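Secreted protein ASP-2 (Necator americanus, PDB 1U53) is a secreted pathogenesis-related-1 protein of the CAP superfamily from a hookworm parasite, a vaccine antigen against human hookworm infection whose biochemical activity is uncertain. Local coordinates at residues Q18-M23 with V159-G164; M64-Q69 with E85-S90. All coordinates share one frame; numbering follows the deposited sequence.

How the contacts relate
From the N terminus the chain runs first through helix 14-32, whose segment 18-23 meets strand 157-164, closing contact 1 across 135 intervening residues. Inside that long loop lies contact 2, a short closure in which the end of helix 57-67 meets strand 84-90 after an excursion of only 15 residues, so the two contacts nest and do not cross. Strands 157-164 and 84-90 are antiparallel neighbours in the central sheet. Contact 1 attaches helix 14-32 to one face of that sheet, contact 2 attaches helix 57-67 to the other, and Gln162 NE2 bonding to Glu85 OE2 at 2.8 Å joins them directly.

Contact 1 (Q18-M23 with V159-G164); sequences QKFLEM and VVCQYG. Unlike the reference sequence in segment 18-23: Met23 (reference Leu).
Phe20, on the inner side of helix 14-32, reaches strand 157-164 at Val159 and Cys161 and carries the whole contact from the helix side. Its CG lies anti to its carbonyl carbon (chi1 -87°), which directs the ring at the sheet. Cys161 SG sits over one face of this ring, 3.8 Å from the centroid of the Phe20 ring and 28° off the normal, a sulfur-aromatic contact. The Cys161 SG atom is offset toward the rim, 3.5 Å from both Phe20 CD1 and Phe20 CE1. Since Cys161 is disulfide-bonded to Cys148 on the adjacent strand 145-152, the ring packs against a cross-strand disulfide. Here one layer of the alpha-beta-alpha sandwich of CAP proteins meets its central sheet. Val159 comes from the opposite direction and meets the ring at its edge, with CG1 3.4 Å from Phe20 CZ; a chi1 of 175° turns this methyl toward the ring. Ala101 and Ser105 of helix 97-109 also touch Phe20, so the ring is wedged between that helix and the sheet. Farther along helix 14-32, His24 hydrogen-bonds through NE2 to Tyr163 OH on the strand, while its ND1 is held by the helix's own Phe20 O.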
ATOM      1  N   GLN A  18      -5.458   5.120 -11.153  1.00 11.99           N
ATOM      2  CA  GLN A  18      -5.810   6.280 -10.350  1.00 15.22           C
ATOM      3  C   GLN A  18      -6.405   5.861  -9.031  1.00 13.40           C
ATOM      4  O   GLN A  18      -6.085   6.439  -7.999  1.00 12.21           O
ATOM      5  CB  GLN A  18      -6.792   7.177 -11.114  1.00 15.67           C
ATOM      6  CG  GLN A  18      -6.092   7.847 -12.301  1.00 21.10           C
ATOM      7  CD  GLN A  18      -7.006   8.783 -13.096  1.00 22.10           C
ATOM      8  OE1 GLN A  18      -8.233   8.714 -13.002  1.00 27.74           O
ATOM      9  NE2 GLN A  18      -6.400   9.661 -13.880  1.00 26.04           N
ATOM     10  N   LYS A  19      -7.244   4.827  -9.051  1.00 13.05           N
ATOM     11  CA  LYS A  19      -7.882   4.392  -7.805  1.00 12.74           C
ATOM     12  C   LYS A  19      -6.843   3.904  -6.826  1.00 12.57           C
ATOM     13  O   LYS A  19      -6.850   4.271  -5.649  1.00 13.22           O
ATOM     14  CB  LYS A  19      -8.940   3.318  -8.098  1.00 13.65           C
ATOM     15  CG  LYS A  19      -9.752   2.868  -6.896  1.00 16.48           C
ATOM     16  CD  LYS A  19     -10.565   4.040  -6.360  1.00 18.95           C
ATOM     17  CE  LYS A  19     -11.494   3.647  -5.263  1.00 22.12           C
ATOM     18  NZ  LYS A  19     -12.084   4.909  -4.681  1.00 21.07           N
ATOM     19  N   PHE A  20      -5.904   3.108  -7.317  1.00 10.47           N
ATOM     20  CA  PHE A  20      -4.854   2.595  -6.413  1.00  9.98           C
ATOM     21  C   PHE A  20      -4.056   3.734  -5.792  1.00 10.68           C
ATOM     22  O   PHE A  20      -3.874   3.787  -4.593  1.00 10.72           O
ATOM     23  CB  PHE A  20      -3.870   1.677  -7.165  1.00  9.80           C
ATOM     24  CG  PHE A  20      -4.301   0.242  -7.220  1.00 11.38           C
ATOM     25  CD1 PHE A  20      -4.519  -0.490  -6.045  1.00 11.27           C
ATOM     26  CD2 PHE A  20      -4.510  -0.384  -8.433  1.00 12.78           C
ATOM     27  CE1 PHE A  20      -4.938  -1.876  -6.115  1.00 14.60           C
ATOM     28  CE2 PHE A  20      -4.901  -1.757  -8.496  1.00 15.90           C
ATOM     29  CZ  PHE A  20      -5.115  -2.469  -7.336  1.00 14.60           C
ATOM     30  N   LEU A  21      -3.589   4.677  -6.622  1.00 10.34           N
ATOM     31  CA  LEU A  21      -2.759   5.739  -6.095  1.00 10.92           C
ATOM     32  C   LEU A  21      -3.565   6.663  -5.147  1.00 11.10           C
ATOM     33  O   LEU A  21      -3.112   6.993  -4.034  1.00 12.67           O
ATOM     34  CB  LEU A  21      -2.175   6.576  -7.249  1.00 13.43           C
ATOM     35  CG  LEU A  21      -1.190   7.626  -6.754  1.00 14.36           C
ATOM     36  CD1 LEU A  21       0.110   7.005  -6.129  1.00 15.21           C
ATOM     37  CD2 LEU A  21      -0.847   8.587  -7.862  1.00 16.52           C
ATOM     38  N   GLU A  22      -4.764   7.066  -5.560  1.00 12.52           N
ATOM     39  CA  GLU A  22      -5.555   7.970  -4.683  1.00 13.60           C
ATOM     40  C   GLU A  22      -5.924   7.339  -3.345  1.00 12.57           C
ATOM     41  O   GLU A  22      -5.810   8.008  -2.297  1.00 12.98           O
ATOM     42  CB  GLU A  22      -6.817   8.403  -5.426  1.00 16.39           C
ATOM     43  CG  GLU A  22      -6.402   9.289  -6.586  1.00 20.96           C
ATOM     44  CD  GLU A  22      -7.531   9.655  -7.480  1.00 27.35           C
ATOM     45  OE1 GLU A  22      -8.687   9.362  -7.100  1.00 29.36           O
ATOM     46  OE2 GLU A  22      -7.239  10.223  -8.569  1.00 30.43           O
ATOM     47  N   MET A  23      -6.348   6.075  -3.379  1.00 11.81           N
ATOM     48  CA  MET A  23      -6.677   5.322  -2.167  1.00 13.33           C
ATOM     49  C   MET A  23      -5.456   5.200  -1.291  1.00 13.52           C
ATOM     50  O   MET A  23      -5.519   5.372  -0.085  1.00 11.70           O
ATOM     51  CB  MET A  23      -7.119   3.896  -2.478  1.00 16.17           C
ATOM     52  CG  MET A  23      -8.335   3.787  -3.210  1.00 21.79           C
ATOM     53  SD  MET A  23      -9.728   3.129  -2.286  1.00 25.42           S
ATOM     54  CE  MET A  23      -9.345   2.342  -0.804  1.00 20.11           C
ATOM     55  N   VAL A 159      -4.974  -9.398  -7.833  1.00 10.29           N
ATOM     56  CA  VAL A 159      -4.452  -8.028  -7.735  1.00 10.09           C
ATOM     57  C   VAL A 159      -3.118  -8.100  -7.059  1.00  9.05           C
ATOM     58  O   VAL A 159      -2.986  -8.688  -5.976  1.00  9.91           O
ATOM     59  CB  VAL A 159      -5.364  -7.168  -6.843  1.00  9.70           C
ATOM     60  CG1 VAL A 159      -4.800  -5.775  -6.613  1.00 11.87           C
ATOM     61  CG2 VAL A 159      -6.797  -7.110  -7.449  1.00 12.47           C
ATOM     62  N   VAL A 160      -2.151  -7.438  -7.647  1.00 11.18           N
ATOM     63  CA  VAL A 160      -0.841  -7.327  -7.040  1.00 10.02           C
ATOM     64  C   VAL A 160      -0.434  -5.873  -7.065  1.00 10.82           C
ATOM     65  O   VAL A 160      -0.457  -5.243  -8.112  1.00 11.43           O
ATOM     66  CB  VAL A 160       0.176  -8.146  -7.883  1.00 11.39           C
ATOM     67  CG1 VAL A 160       1.612  -8.039  -7.316  1.00 13.13           C
ATOM     68  CG2 VAL A 160      -0.211  -9.606  -7.902  1.00 12.44           C
ATOM     69  N   CYS A 161      -0.030  -5.324  -5.908  1.00 10.11           N
ATOM     70  CA  CYS A 161       0.657  -4.021  -5.887  1.00  8.94           C
ATOM     71  C   CYS A 161       2.104  -4.196  -5.424  1.00  9.71           C
ATOM     72  O   CYS A 161       2.366  -5.017  -4.539  1.00 10.75           O
ATOM     73  CB  CYS A 161      -0.001  -3.068  -4.892  1.00  8.87           C
ATOM     74  SG  CYS A 161      -1.547  -2.360  -5.529  1.00 11.46           S
ATOM     75  N   GLN A 162       3.035  -3.471  -6.029  1.00 10.15           N
ATOM     76  CA  GLN A 162       4.399  -3.480  -5.488  1.00 10.32           C
ATOM     77  C   GLN A 162       4.772  -2.057  -5.063  1.00 10.92           C
ATOM     78  O   GLN A 162       4.152  -1.098  -5.486  1.00 12.29           O
ATOM     79  CB  GLN A 162       5.413  -4.111  -6.466  1.00  9.20           C
ATOM     80  CG  GLN A 162       5.204  -5.622  -6.509  1.00 10.56           C
ATOM     81  CD  GLN A 162       5.967  -6.361  -7.612  1.00 11.47           C
ATOM     82  OE1 GLN A 162       6.721  -5.743  -8.355  1.00 12.97           O
ATOM     83  NE2 GLN A 162       5.785  -7.700  -7.697  1.00 11.49           N
ATOM     84  N   TYR A 163       5.823  -1.958  -4.240  1.00  9.68           N
ATOM     85  CA  TYR A 163       6.071  -0.785  -3.388  1.00  9.47           C
ATOM     86  C   TYR A 163       7.575  -0.507  -3.347  1.00 10.28           C
ATOM     87  O   TYR A 163       8.363  -1.409  -2.942  1.00 12.45           O
ATOM     88  CB  TYR A 163       5.623  -1.156  -1.964  1.00 10.23           C
ATOM     89  CG  TYR A 163       4.126  -1.306  -1.858  1.00  9.08           C
ATOM     90  CD1 TYR A 163       3.331  -0.215  -1.519  1.00  9.06           C
ATOM     91  CD2 TYR A 163       3.514  -2.544  -2.046  1.00 10.48           C
ATOM     92  CE1 TYR A 163       1.920  -0.370  -1.435  1.00  9.52           C
ATOM     93  CE2 TYR A 163       2.099  -2.706  -1.949  1.00 10.66           C
ATOM     94  CZ  TYR A 163       1.337  -1.642  -1.606  1.00 10.29           C
ATOM     95  OH  TYR A 163      -0.029  -1.828  -1.557  1.00 10.48           O
ATOM     96  N   GLY A 164       7.969   0.705  -3.754  1.00 10.49           N
ATOM     97  CA  GLY A 164       9.406   1.154  -3.787  1.00 13.47           C
ATOM     98  C   GLY A 164       9.650   2.297  -2.838  1.00 13.49           C
ATOM     99  O   GLY A 164       8.965   3.278  -2.967  1.00 13.47           O
TER

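Contact 2 (M64-Q69 with E85-S90); sequences MNNAKQ and ENIFMS
A buried polar contact joins the C-terminal part of helix 57-67 to the edge strand 84-90 of the central sheet, on the face away from helix 14-32 in the CAP sandwich. It rests on one hydrogen bond from Asn66 ND2 to Glu85 OE2, 3.0 Å long with an N-H...O angle of 158°. The acceptor lies almost in the Asn66 amide plane, but the donor stands above the carboxylate plane, and the two planes are 63° apart. Asn66 holds CG anti to its backbone N (chi1 -179°), which carries the amide from the helix toward strand 84-90, and Glu85 stretches its side chain out from the strand to meet it. Ile87 flanks the bond, its CG2 4.2 Å from Asn66 ND2. Both polar groups have further partners: Asn66 OD1 pairs with Tyr158 OH and its ND2 also with Lys73 O, while Glu85 OE2 also bonds with Ser75 OG. With both ends of the amide engaged, the rotation of the Asn66 side chain is fixed; Glu85 OE2 is gripped by three hydrogen bonds, with Asn66, Ser75 and Gln162, which hold the carboxylate in place between helix, loop and strand.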
ATOM      1  N   MET A  64       2.659  -6.720 -12.538  1.00 10.78           N
ATOM      2  CA  MET A  64       2.100  -7.452 -13.672  1.00 11.83           C
ATOM      3  C   MET A  64       2.717  -8.820 -13.896  1.00 13.02           C
ATOM      4  O   MET A  64       2.004  -9.799 -14.169  1.00 13.84           O
ATOM      5  CB  MET A  64       2.221  -6.606 -14.971  1.00 11.85           C
ATOM      6  CG  MET A  64       1.577  -7.295 -16.167  1.00 13.75           C
ATOM      7  SD  MET A  64       1.804  -6.228 -17.620  1.00 17.10           S
ATOM      8  CE  MET A  64       3.570  -6.359 -17.881  1.00 17.40           C
ATOM      9  N   ASN A  65       4.056  -8.901 -13.830  1.00 12.06           N
ATOM     10  CA  ASN A  65       4.729 -10.163 -14.025  1.00 12.87           C
ATOM     11  C   ASN A  65       4.215 -11.208 -13.024  1.00 12.77           C
ATOM     12  O   ASN A  65       4.164 -12.381 -13.343  1.00 14.18           O
ATOM     13  CB  ASN A  65       6.240  -9.999 -13.852  1.00 14.32           C
ATOM     14  CG  ASN A  65       6.878  -9.214 -14.978  1.00 14.69           C
ATOM     15  OD1 ASN A  65       6.247  -8.985 -16.008  1.00 17.30           O
ATOM     16  ND2 ASN A  65       8.114  -8.745 -14.769  1.00 14.48           N
ATOM     17  N   ASN A  66       3.867 -10.782 -11.806  1.00 12.00           N
ATOM     18  CA  ASN A  66       3.279 -11.694 -10.834  1.00 12.18           C
ATOM     19  C   ASN A  66       1.842 -11.981 -11.208  1.00 13.07           C
ATOM     20  O   ASN A  66       1.456 -13.136 -11.440  1.00 12.46           O
ATOM     21  CB  ASN A  66       3.353 -11.056  -9.423  1.00 12.01           C
ATOM     22  CG  ASN A  66       2.785 -11.959  -8.314  1.00 12.37           C
ATOM     23  OD1 ASN A  66       2.002 -12.860  -8.580  1.00 13.78           O
ATOM     24  ND2 ASN A  66       3.184 -11.697  -7.054  1.00 12.99           N
ATOM     25  N   ALA A  67       1.052 -10.925 -11.315  1.00 12.26           N
ATOM     26  CA  ALA A  67      -0.392 -11.121 -11.617  1.00 11.70           C
ATOM     27  C   ALA A  67      -0.621 -12.022 -12.816  1.00 13.62           C
ATOM     28  O   ALA A  67      -1.493 -12.839 -12.751  1.00 11.84           O
ATOM     29  CB  ALA A  67      -1.086  -9.790 -11.809  1.00 12.95           C
ATOM     30  N   LYS A  68       0.129 -11.855 -13.907  1.00 12.63           N
ATOM     31  CA  LYS A  68      -0.176 -12.600 -15.132  1.00 15.64           C
ATOM     32  C   LYS A  68      -0.016 -14.106 -14.973  1.00 15.55           C
ATOM     33  O   LYS A  68      -0.539 -14.872 -15.791  1.00 16.33           O
ATOM     34  CB  LYS A  68       0.726 -12.136 -16.277  1.00 16.42           C
ATOM     35  CG  LYS A  68       0.336 -10.754 -16.792  1.00 18.25           C
ATOM     36  CD  LYS A  68      -0.929 -10.881 -17.589  1.00 21.49           C
ATOM     37  CE  LYS A  68      -1.191  -9.691 -18.497  1.00 22.22           C
ATOM     38  NZ  LYS A  68      -2.611  -9.710 -18.961  1.00 22.98           N
ATOM     39  N   GLN A  69       0.742 -14.564 -13.971  1.00 15.01           N
ATOM     40  CA  GLN A  69       0.881 -16.019 -13.779  1.00 15.69           C
ATOM     41  C   GLN A  69      -0.358 -16.686 -13.178  1.00 16.24           C
ATOM     42  O   GLN A  69      -0.490 -17.918 -13.212  1.00 15.40           O
ATOM     43  CB  GLN A  69       2.065 -16.324 -12.885  1.00 17.24           C
ATOM     44  CG  GLN A  69       3.380 -15.775 -13.366  1.00 19.39           C
ATOM     45  CD  GLN A  69       4.469 -15.949 -12.330  1.00 21.64           C
ATOM     46  OE1 GLN A  69       4.729 -17.077 -11.850  1.00 21.71           O
ATOM     47  NE2 GLN A  69       5.125 -14.854 -11.975  1.00 20.56           N
ATOM     48  N   GLU A  85       5.478  -5.905  -1.572  1.00  9.96           N
ATOM     49  CA  GLU A  85       4.396  -6.454  -2.377  1.00  9.52           C
ATOM     50  C   GLU A  85       3.196  -6.811  -1.495  1.00 10.51           C
ATOM     51  O   GLU A  85       3.367  -7.429  -0.400  1.00 10.75           O
ATOM     52  CB  GLU A  85       4.866  -7.729  -3.052  1.00 10.67           C
ATOM     53  CG  GLU A  85       3.796  -8.389  -3.995  1.00  9.38           C
ATOM     54  CD  GLU A  85       4.401  -9.623  -4.639  1.00 11.83           C
ATOM     55  OE1 GLU A  85       4.584 -10.642  -3.917  1.00 12.65           O
ATOM     56  OE2 GLU A  85       4.796  -9.540  -5.829  1.00 12.69           O
ATOM     57  N   ASN A  86       1.996  -6.450  -1.971  1.00  9.79           N
ATOM     58  CA  ASN A  86       0.725  -6.896  -1.335  1.00  9.72           C
ATOM     59  C   ASN A  86      -0.066  -7.612  -2.393  1.00  9.35           C
ATOM     60  O   ASN A  86      -0.100  -7.188  -3.540  1.00  9.90           O
ATOM     61  CB  ASN A  86      -0.114  -5.696  -0.911  1.00 10.44           C
ATOM     62  CG  ASN A  86       0.331  -5.121   0.422  1.00 11.34           C
ATOM     63  OD1 ASN A  86       0.895  -5.868   1.239  1.00 14.10           O
ATOM     64  ND2 ASN A  86      -0.010  -3.856   0.701  1.00 10.86           N
ATOM     65  N   ILE A  87      -0.703  -8.731  -2.019  1.00  9.79           N
ATOM     66  CA  ILE A  87      -1.505  -9.444  -3.024  1.00 10.32           C
ATOM     67  C   ILE A  87      -2.948  -9.626  -2.519  1.00 10.30           C
ATOM     68  O   ILE A  87      -3.208  -9.580  -1.296  1.00 10.27           O
ATOM     69  CB  ILE A  87      -0.896 -10.823  -3.399  1.00 11.66           C
ATOM     70  CG1 ILE A  87      -0.852 -11.753  -2.187  1.00 13.17           C
ATOM     71  CG2 ILE A  87       0.471 -10.621  -4.058  1.00 12.08           C
ATOM     72  CD1 ILE A  87      -0.296 -13.160  -2.545  1.00 12.57           C
ATOM     73  N   PHE A  88      -3.901  -9.750  -3.451  1.00  9.36           N
ATOM     74  CA  PHE A  88      -5.326  -9.857  -3.075  1.00 11.08           C
ATOM     75  C   PHE A  88      -6.025 -10.655  -4.143  1.00 11.80           C
ATOM     76  O   PHE A  88      -5.644 -10.597  -5.321  1.00 11.38           O
ATOM     77  CB  PHE A  88      -5.974  -8.457  -2.987  1.00 11.76           C
ATOM     78  CG  PHE A  88      -7.498  -8.455  -2.898  1.00 12.63           C
ATOM     79  CD1 PHE A  88      -8.142  -8.574  -1.686  1.00 12.73           C
ATOM     80  CD2 PHE A  88      -8.261  -8.304  -4.053  1.00 13.20           C
ATOM     81  CE1 PHE A  88      -9.577  -8.546  -1.616  1.00 15.35           C
ATOM     82  CE2 PHE A  88      -9.689  -8.307  -4.007  1.00 15.03           C
ATOM     83  CZ  PHE A  88     -10.324  -8.429  -2.760  1.00 14.49           C
ATOM     84  N   MET A  89      -7.050 -11.405  -3.759  1.00 12.06           N
ATOM     85  CA  MET A  89      -7.847 -12.046  -4.817  1.00 12.37           C
ATOM     86  C   MET A  89      -9.316 -12.040  -4.430  1.00 13.15           C
ATOM     87  O   MET A  89      -9.678 -12.066  -3.242  1.00 13.69           O
ATOM     88  CB  MET A  89      -7.403 -13.478  -5.085  1.00 13.10           C
ATOM     89  CG  MET A  89      -7.544 -14.388  -3.860  1.00 16.23           C
ATOM     90  SD  MET A  89      -7.102 -16.074  -4.287  1.00 21.24           S
ATOM     91  CE  MET A  89      -8.593 -16.589  -5.058  1.00 18.49           C
ATOM     92  N   SER A  90     -10.148 -12.049  -5.479  1.00 13.08           N
ATOM     93  CA  SER A  90     -11.581 -12.225  -5.343  1.00 14.07           C
ATOM     94  C   SER A  90     -12.026 -13.334  -6.282  1.00 13.95           C
ATOM     95  O   SER A  90     -11.466 -13.511  -7.335  1.00 13.91           O
ATOM     96  CB  SER A  90     -12.269 -10.938  -5.813  1.00 15.68           C
ATOM     97  OG  SER A  90     -13.656 -11.131  -5.985  1.00 16.61           O
TER